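Local atomic coordinates of thioredoxin reductase (Clostridium acetobutylicum ATCC 824, PDB entry 6GNA), a protein that probably reduces thioredoxin with electrons from ferredoxin, passed through a bound FAD and a redox-active disulfide, without need of a pyridine nucleotide. Residues V82-I87 against E227-G232; P231-E236 against E247-G252. One frame throughout, in Å; residues are numbered along the deposited sequence.

Interaction 1. Residues V82-I87 against E227-G232. With FAD (flavin-adenine dinucleotide), chain B.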
loop_
_atom_site.group_PDB
_atom_site.type_symbol
_atom_site.label_atom_id
_atom_site.label_comp_id
_atom_site.label_asym_id
_atom_site.label_seq_id
_atom_site.Cartn_x
_atom_site.Cartn_y
_atom_site.Cartn_z
ATOM N N VAL A 82 23.079 -4.796 11.503
ATOM C CA VAL A 82 23.131 -4.411 12.909
ATOM C C VAL A 82 21.710 -4.208 13.409
ATOM O O VAL A 82 20.785 -3.936 12.640
ATOM C CB VAL A 82 23.972 -3.145 13.204
ATOM C CG1 VAL A 82 25.411 -3.340 12.770
ATOM C CG2 VAL A 82 23.368 -1.908 12.542
ATOM N N LYS A 83 21.553 -4.327 14.720
ATOM C CA LYS A 83 20.284 -4.065 15.385
ATOM C C LYS A 83 20.213 -2.598 15.784
ATOM O O LYS A 83 21.118 -2.081 16.435
ATOM C CB LYS A 83 20.118 -4.943 16.630
ATOM C CG LYS A 83 18.822 -4.682 17.410
ATOM C CD LYS A 83 18.673 -5.598 18.623
ATOM C CE LYS A 83 17.355 -5.327 19.351
ATOM N NZ LYS A 83 17.262 -6.147 20.600
ATOM N N VAL A 84 19.143 -1.925 15.391
ATOM C CA VAL A 84 18.921 -0.560 15.852
ATOM C C VAL A 84 18.276 -0.596 17.234
ATOM O O VAL A 84 17.217 -1.208 17.416
ATOM C CB VAL A 84 18.053 0.234 14.864
ATOM C CG1 VAL A 84 17.768 1.635 15.414
ATOM C CG2 VAL A 84 18.761 0.317 13.510
ATOM N N ASN A 85 18.909 0.066 18.198
ATOM C CA ASN A 85 18.435 0.083 19.581
ATOM C C ASN A 85 17.621 1.310 19.943
ATOM O O ASN A 85 16.671 1.204 20.729
ATOM C CB ASN A 85 19.616 -0.025 20.553
ATOM C CG ASN A 85 20.216 -1.380 20.541
ATOM O OD1 ASN A 85 19.503 -2.381 20.499
ATOM N ND2 ASN A 85 21.536 -1.437 20.562
ATOM N N ASN A 86 17.947 2.487 19.406
ATOM C CA ASN A 86 17.229 3.696 19.774
ATOM C C ASN A 86 17.395 4.699 18.656
ATOM O O ASN A 86 18.438 4.752 17.998
ATOM C CB ASN A 86 17.728 4.305 21.093
ATOM C CG ASN A 86 17.304 3.500 22.296
ATOM O OD1 ASN A 86 18.118 2.831 22.926
ATOM N ND2 ASN A 86 16.015 3.546 22.614
ATOM N N ILE A 87 16.335 5.470 18.441
ATOM C CA ILE A 87 16.306 6.532 17.449
ATOM C C ILE A 87 15.801 7.760 18.166
ATOM O O ILE A 87 14.675 7.764 18.682
ATOM C CB ILE A 87 15.395 6.185 16.264
ATOM C CG1 ILE A 87 15.909 4.909 15.606
ATOM C CG2 ILE A 87 15.343 7.346 15.259
ATOM C CD1 ILE A 87 14.967 4.346 14.614
ATOM N N GLU A 227 7.506 2.403 20.914
ATOM C CA GLU A 227 7.542 3.564 21.784
ATOM C C GLU A 227 8.809 3.602 22.633
ATOM O O GLU A 227 9.175 4.665 23.144
ATOM C CB GLU A 227 6.286 3.580 22.666
ATOM C CG GLU A 227 6.184 2.426 23.667
ATOM C CD GLU A 227 5.514 1.165 23.117
ATOM O OE1 GLU A 227 5.459 0.969 21.884
ATOM O OE2 GLU A 227 5.042 0.354 23.945
ATOM N N GLN A 228 9.486 2.472 22.802
ATOM C CA GLN A 228 10.791 2.442 23.456
ATOM C C GLN A 228 11.924 2.674 22.462
ATOM O O GLN A 228 12.895 3.376 22.777
ATOM C CB GLN A 228 11.000 1.100 24.177
ATOM C CG GLN A 228 9.911 0.793 25.203
ATOM C CD GLN A 228 9.789 1.872 26.247
ATOM O OE1 GLN A 228 10.788 2.448 26.674
ATOM N NE2 GLN A 228 8.558 2.171 26.651
ATOM N N LEU A 229 11.809 2.088 21.271
ATOM C CA LEU A 229 12.802 2.301 20.225
ATOM C C LEU A 229 12.901 3.781 19.870
ATOM O O LEU A 229 14.005 4.329 19.759
ATOM C CB LEU A 229 12.410 1.479 19.000
ATOM C CG LEU A 229 13.294 1.666 17.774
ATOM C CD1 LEU A 229 14.612 0.956 17.978
ATOM C CD2 LEU A 229 12.598 1.133 16.512
ATOM N N VAL A 230 11.758 4.461 19.766
ATOM C CA VAL A 230 11.684 5.849 19.309
ATOM C C VAL A 230 10.957 6.651 20.381
ATOM O O VAL A 230 9.726 6.822 20.315
ATOM C CB VAL A 230 10.988 5.983 17.940
ATOM C CG1 VAL A 230 11.169 7.402 17.418
ATOM C CG2 VAL A 230 11.531 4.967 16.955
ATOM N N PRO A 231 11.659 7.159 21.382
ATOM C CA PRO A 231 10.978 7.928 22.422
ATOM C C PRO A 231 10.155 9.064 21.836
ATOM O O PRO A 231 10.609 9.804 20.956
ATOM C CB PRO A 231 12.131 8.458 23.279
ATOM C CG PRO A 231 13.194 7.459 23.106
ATOM C CD PRO A 231 13.089 6.997 21.681
ATOM N N GLY A 232 8.917 9.186 22.322
ATOM C CA GLY A 232 8.002 10.211 21.866
ATOM C C GLY A 232 7.117 9.787 20.716
ATOM O O GLY A 232 6.226 10.548 20.319
HETATM P PA FAD B . 9.006 -8.000 8.515
HETATM O O1A FAD B . 8.746 -8.918 7.348
HETATM O O2A FAD B . 8.851 -8.530 9.919
HETATM O O5B FAD B . 10.487 -7.393 8.370
HETATM C C5B FAD B . 11.155 -6.855 9.504
HETATM C C4B FAD B . 12.659 -6.996 9.335
HETATM O O4B FAD B . 13.317 -5.878 9.934
HETATM C C3B FAD B . 13.173 -8.248 10.026
HETATM O O3B FAD B . 14.135 -8.915 9.208
HETATM C C2B FAD B . 13.820 -7.740 11.294
HETATM O O2B FAD B . 14.935 -8.541 11.694
HETATM C C1B FAD B . 14.241 -6.328 10.925
HETATM N N9A FAD B . 14.209 -5.444 12.109
HETATM C C8A FAD B . 13.150 -5.215 12.907
HETATM N N7A FAD B . 13.481 -4.349 13.899
HETATM C C5A FAD B . 14.773 -4.018 13.738
HETATM C C6A FAD B . 15.752 -3.153 14.430
HETATM N N6A FAD B . 15.402 -2.445 15.529
HETATM N N1A FAD B . 17.003 -3.095 13.927
HETATM C C2A FAD B . 17.373 -3.789 12.835
HETATM N N3A FAD B . 16.533 -4.592 12.161
HETATM C C4A FAD B . 15.249 -4.745 12.556
HETATM N N1 FAD B . 1.579 -12.161 4.016
HETATM C C2 FAD B . 0.967 -12.241 2.808
HETATM O O2 FAD B . 0.571 -11.188 2.268
HETATM N N3 FAD B . 0.766 -13.405 2.164
HETATM C C4 FAD B . 1.163 -14.575 2.679
HETATM O O4 FAD B . 0.966 -15.643 2.062
HETATM C C4X FAD B . 1.840 -14.577 3.997
HETATM N N5 FAD B . 2.268 -15.718 4.578
HETATM C C5X FAD B . 2.883 -15.693 5.780
HETATM C C6 FAD B . 3.314 -16.881 6.357
HETATM C C7 FAD B . 3.949 -16.867 7.593
HETATM C C7M FAD B . 4.414 -18.156 8.217
HETATM C C8 FAD B . 4.168 -15.580 8.301
HETATM C C8M FAD B . 4.854 -15.561 9.641
HETATM C C9 FAD B . 3.739 -14.391 7.727
HETATM C C9A FAD B . 3.104 -14.401 6.492
HETATM N N10 FAD B . 2.655 -13.198 5.909
HETATM C C10 FAD B . 2.037 -13.262 4.647
HETATM C "C1'" FAD B . 2.867 -11.911 6.577
HETATM C "C2'" FAD B . 4.004 -11.161 5.904
HETATM O "O2'" FAD B . 5.199 -11.934 6.045
HETATM C "C3'" FAD B . 4.203 -9.793 6.544
HETATM O "O3'" FAD B . 3.024 -9.004 6.375
HETATM C "C4'" FAD B . 5.388 -9.070 5.922
HETATM O "O4'" FAD B . 6.573 -9.856 6.096
HETATM C "C5'" FAD B . 5.574 -7.696 6.554
HETATM O "O5'" FAD B . 6.888 -7.243 6.258
HETATM P P FAD B . 7.554 -6.007 7.036
HETATM O O1P FAD B . 8.745 -5.540 6.236
HETATM O O2P FAD B . 6.504 -5.011 7.456
HETATM O O3P FAD B . 8.070 -6.690 8.403
HETATM O O HOH W 1 13.013 9.809 19.841
#
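Ile87 and Leu229 meet first through their backbones: Ile87 N donates to Leu229 O over 2.9 Å, with an angle of 158° at the hydrogen. The acceptor belongs to the last residue of helix 226-229, so the closing carbonyl of the helix is taken up by the edge of a strand. Beside that bond Asn86 CA brings its hydrogen to the same Leu229 O at 3.3 Å, and the oxygen thus has two neighbouring residues against it. A water extends the polar seam, donating to Ile87 O and to Pro231 O and so bridging the strand to the segment just after the helix ends at Val230.

Carbon contacts accompany the bond. Leu229, its CG anti to the backbone N (chi1 176°), sends CD1 over the strand backbone, 3.4 Å from Val84 O, and crosses the side chain of Val84 at about a right angle, where CG1 of Val84 lies 4.1 Å from that methyl. Ile87 packs CB against Val230 CG2, while Pro231 rests its CD on Ile87 O. Ile12 of strand 9-12 touches both Val84 and Ile87.

Cofactor contacts use the backbone of Val84. Val84 N donates to FAD N1A at 2.8 Å and Val84 O accepts from FAD N6A at 2.9 Å, two bonds from one residue to the adenine; Val84 CB lies near N1A. Asn85 and Asn86 both face Met97 of the adjacent strand, a classic beta bulge that follows directly on the adenine-binding residue. Val82, Lys83 and Val84 belong to the FAD pocket, and such backbone recognition of adenine is consistent with the FAD-binding domain of pyridine nucleotide-disulphide oxidoreductases, here with helix 226-229, remote in sequence, against the same strand.

Interaction 2. Residues P231-E236 against E247-G252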
loop_
_atom_site.group_PDB
_atom_site.type_symbol
_atom_site.label_atom_id
_atom_site.label_comp_id
_atom_site.label_asym_id
_atom_site.label_seq_id
_atom_site.Cartn_x
_atom_site.Cartn_y
_atom_site.Cartn_z
ATOM N N PRO A 231 11.659 7.159 21.382
ATOM C CA PRO A 231 10.978 7.928 22.422
ATOM C C PRO A 231 10.155 9.064 21.836
ATOM O O PRO A 231 10.609 9.804 20.956
ATOM C CB PRO A 231 12.131 8.458 23.279
ATOM C CG PRO A 231 13.194 7.459 23.106
ATOM C CD PRO A 231 13.089 6.997 21.681
ATOM N N GLY A 232 8.917 9.186 22.322
ATOM C CA GLY A 232 8.002 10.211 21.866
ATOM C C GLY A 232 7.117 9.787 20.716
ATOM O O GLY A 232 6.226 10.548 20.319
ATOM N N LEU A 233 7.339 8.606 20.156
ATOM C CA LEU A 233 6.555 8.151 19.022
ATOM C C LEU A 233 5.148 7.785 19.482
ATOM O O LEU A 233 4.968 7.144 20.520
ATOM C CB LEU A 233 7.234 6.929 18.404
ATOM C CG LEU A 233 6.558 6.337 17.170
ATOM C CD1 LEU A 233 6.633 7.273 15.991
ATOM C CD2 LEU A 233 7.241 5.028 16.811
ATOM N N TYR A 234 4.154 8.170 18.683
ATOM C CA TYR A 234 2.756 7.897 18.998
ATOM C C TYR A 234 2.349 6.518 18.470
ATOM O O TYR A 234 2.403 6.252 17.261
ATOM C CB TYR A 234 1.853 8.980 18.407
ATOM C CG TYR A 234 0.389 8.682 18.580
ATOM C CD1 TYR A 234 -0.169 8.539 19.840
ATOM C CD2 TYR A 234 -0.431 8.516 17.467
ATOM C CE1 TYR A 234 -1.516 8.273 20.000
ATOM C CE2 TYR A 234 -1.781 8.276 17.616
ATOM C CZ TYR A 234 -2.307 8.113 18.864
ATOM O OH TYR A 234 -3.655 7.863 19.008
ATOM N N VAL A 235 1.966 5.646 19.396
ATOM C CA VAL A 235 1.589 4.267 19.147
ATOM C C VAL A 235 0.250 4.064 19.826
ATOM O O VAL A 235 -0.007 4.638 20.892
ATOM C CB VAL A 235 2.648 3.311 19.741
ATOM C CG1 VAL A 235 2.275 1.855 19.542
ATOM C CG2 VAL A 235 4.009 3.584 19.143
ATOM N N GLU A 236 -0.609 3.274 19.216
ATOM C CA GLU A 236 -1.867 2.900 19.826
ATOM C C GLU A 236 -2.116 1.438 19.494
ATOM O O GLU A 236 -2.028 1.038 18.329
ATOM C CB GLU A 236 -3.001 3.786 19.300
ATOM C CG GLU A 236 -4.375 3.412 19.802
ATOM C CD GLU A 236 -5.453 4.368 19.304
ATOM O OE1 GLU A 236 -6.306 4.772 20.119
ATOM O OE2 GLU A 236 -5.424 4.723 18.107
ATOM N N GLU A 247 3.381 9.323 7.406
ATOM C CA GLU A 247 3.995 10.166 8.420
ATOM C C GLU A 247 3.529 9.754 9.813
ATOM O O GLU A 247 2.333 9.561 10.045
ATOM C CB GLU A 247 3.592 11.620 8.174
ATOM C CG GLU A 247 4.177 12.197 6.901
ATOM C CD GLU A 247 3.555 13.519 6.477
ATOM O OE1 GLU A 247 2.456 13.869 6.961
ATOM O OE2 GLU A 247 4.180 14.204 5.642
ATOM N N THR A 248 4.466 9.640 10.747
ATOM C CA THR A 248 4.125 9.464 12.153
ATOM C C THR A 248 3.910 10.836 12.784
ATOM O O THR A 248 3.919 11.862 12.096
ATOM C CB THR A 248 5.260 8.752 12.894
ATOM O OG1 THR A 248 6.358 9.662 13.068
ATOM C CG2 THR A 248 5.730 7.481 12.162
ATOM N N ASN A 249 3.745 10.872 14.112
ATOM C CA ASN A 249 3.637 12.139 14.835
ATOM C C ASN A 249 4.953 12.910 14.876
ATOM O O ASN A 249 4.950 14.081 15.259
ATOM C CB ASN A 249 3.145 11.920 16.274
ATOM C CG ASN A 249 4.145 11.196 17.132
ATOM O OD1 ASN A 249 4.709 10.191 16.701
ATOM N ND2 ASN A 249 4.385 11.684 18.337
ATOM N N ILE A 250 6.070 12.294 14.501
ATOM C CA ILE A 250 7.385 12.920 14.579
ATOM C C ILE A 250 7.782 13.375 13.183
ATOM O O ILE A 250 7.907 12.552 12.272
ATOM C CB ILE A 250 8.423 11.955 15.180
ATOM C CG1 ILE A 250 8.074 11.633 16.643
ATOM C CG2 ILE A 250 9.840 12.546 15.105
ATOM C CD1 ILE A 250 8.939 10.530 17.260
ATOM N N ASP A 251 7.978 14.680 12.998
ATOM C CA ASP A 251 8.319 15.190 11.673
ATOM C C ASP A 251 9.588 14.513 11.161
ATOM O O ASP A 251 10.575 14.382 11.888
ATOM C CB ASP A 251 8.525 16.705 11.738
ATOM C CG ASP A 251 8.750 17.324 10.369
ATOM O OD1 ASP A 251 7.955 17.044 9.446
ATOM O OD2 ASP A 251 9.718 18.098 10.217
ATOM N N GLY A 252 9.565 14.092 9.902
ATOM C CA GLY A 252 10.700 13.416 9.303
ATOM C C GLY A 252 10.796 11.931 9.588
ATOM O O GLY A 252 11.712 11.285 9.077
HETATM O O HOH W 2 2.788 8.053 15.081
#
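Asn249 reaches across to the backbone of 232-234 with both ends of its amide. Its CG lies between the backbone N and the carbonyl carbon (chi1 68°), which puts the amide across that backbone. ND2 donates to Gly232 O at 2.9 Å, almost straight (171° at the hydrogen), and the acceptor lies in the plane of the Asn249 amide. OD1 receives Tyr234 N, also at 2.9 Å, but this donor comes in from above the carbonyl plane, 53° out of it, and not along a lone pair. One side chain thereby bridges the backbone on both sides of Leu233, and the pair of bonds fixes the rotation of the amide. Tyr234 CB rests 3.4 Å from the amide carbon CG of Asn249, and the phenol ring extends outward.

Methyl groups flank these bonds. Leu233 brings CD1 to Thr248 CB at 3.7 Å, the two side chains crossing at about a right angle. Ile250 brings CD1 to Leu233 CA at 3.8 Å, and the same methyl covers the Gly232 carbonyl carbon.

In the next shell Thr248 OG1 accepts from Ile250 N at 3.0 Å, forming an ST turn that bends the chain around Asn249; the same hydroxyl is hydrogen-bonded to Cys253 O. A water links Asn249 N to Tyr234 O.

Further out, Leu233 packs on Pro226 at the start of helix 226-229, and Ile250 on Ala89 of strand 84-89. The contact lies at the protein surface, laying the lead-in to strand 235-236 along the loop that runs into strand 253-255, an outermost strand of the parallel sheet that also holds strands 9-12 and 108-110.

In the fold
Followed from the N terminus, the first segment met is on strand 84-89, and interaction 1 joins it to residues 227-232, closing a long loop of 139 residues that contains the whole of the second parallel sheet, with strands 131-132 to 216-220. Interaction 2 begins where that loop ends: Pro231 and Gly232 belong to both contacts, and the chain then turns through strands 235-236 and 239-240 before 247-252 closes a short loop of ten residues. The two loops follow one another and neither crosses the other. The contacts also touch in space, Val230 CG1 lying 3.8 Å from Ile250 CD1. They join the mixed sheet, helix 226-229 and the approach to strand 253-255.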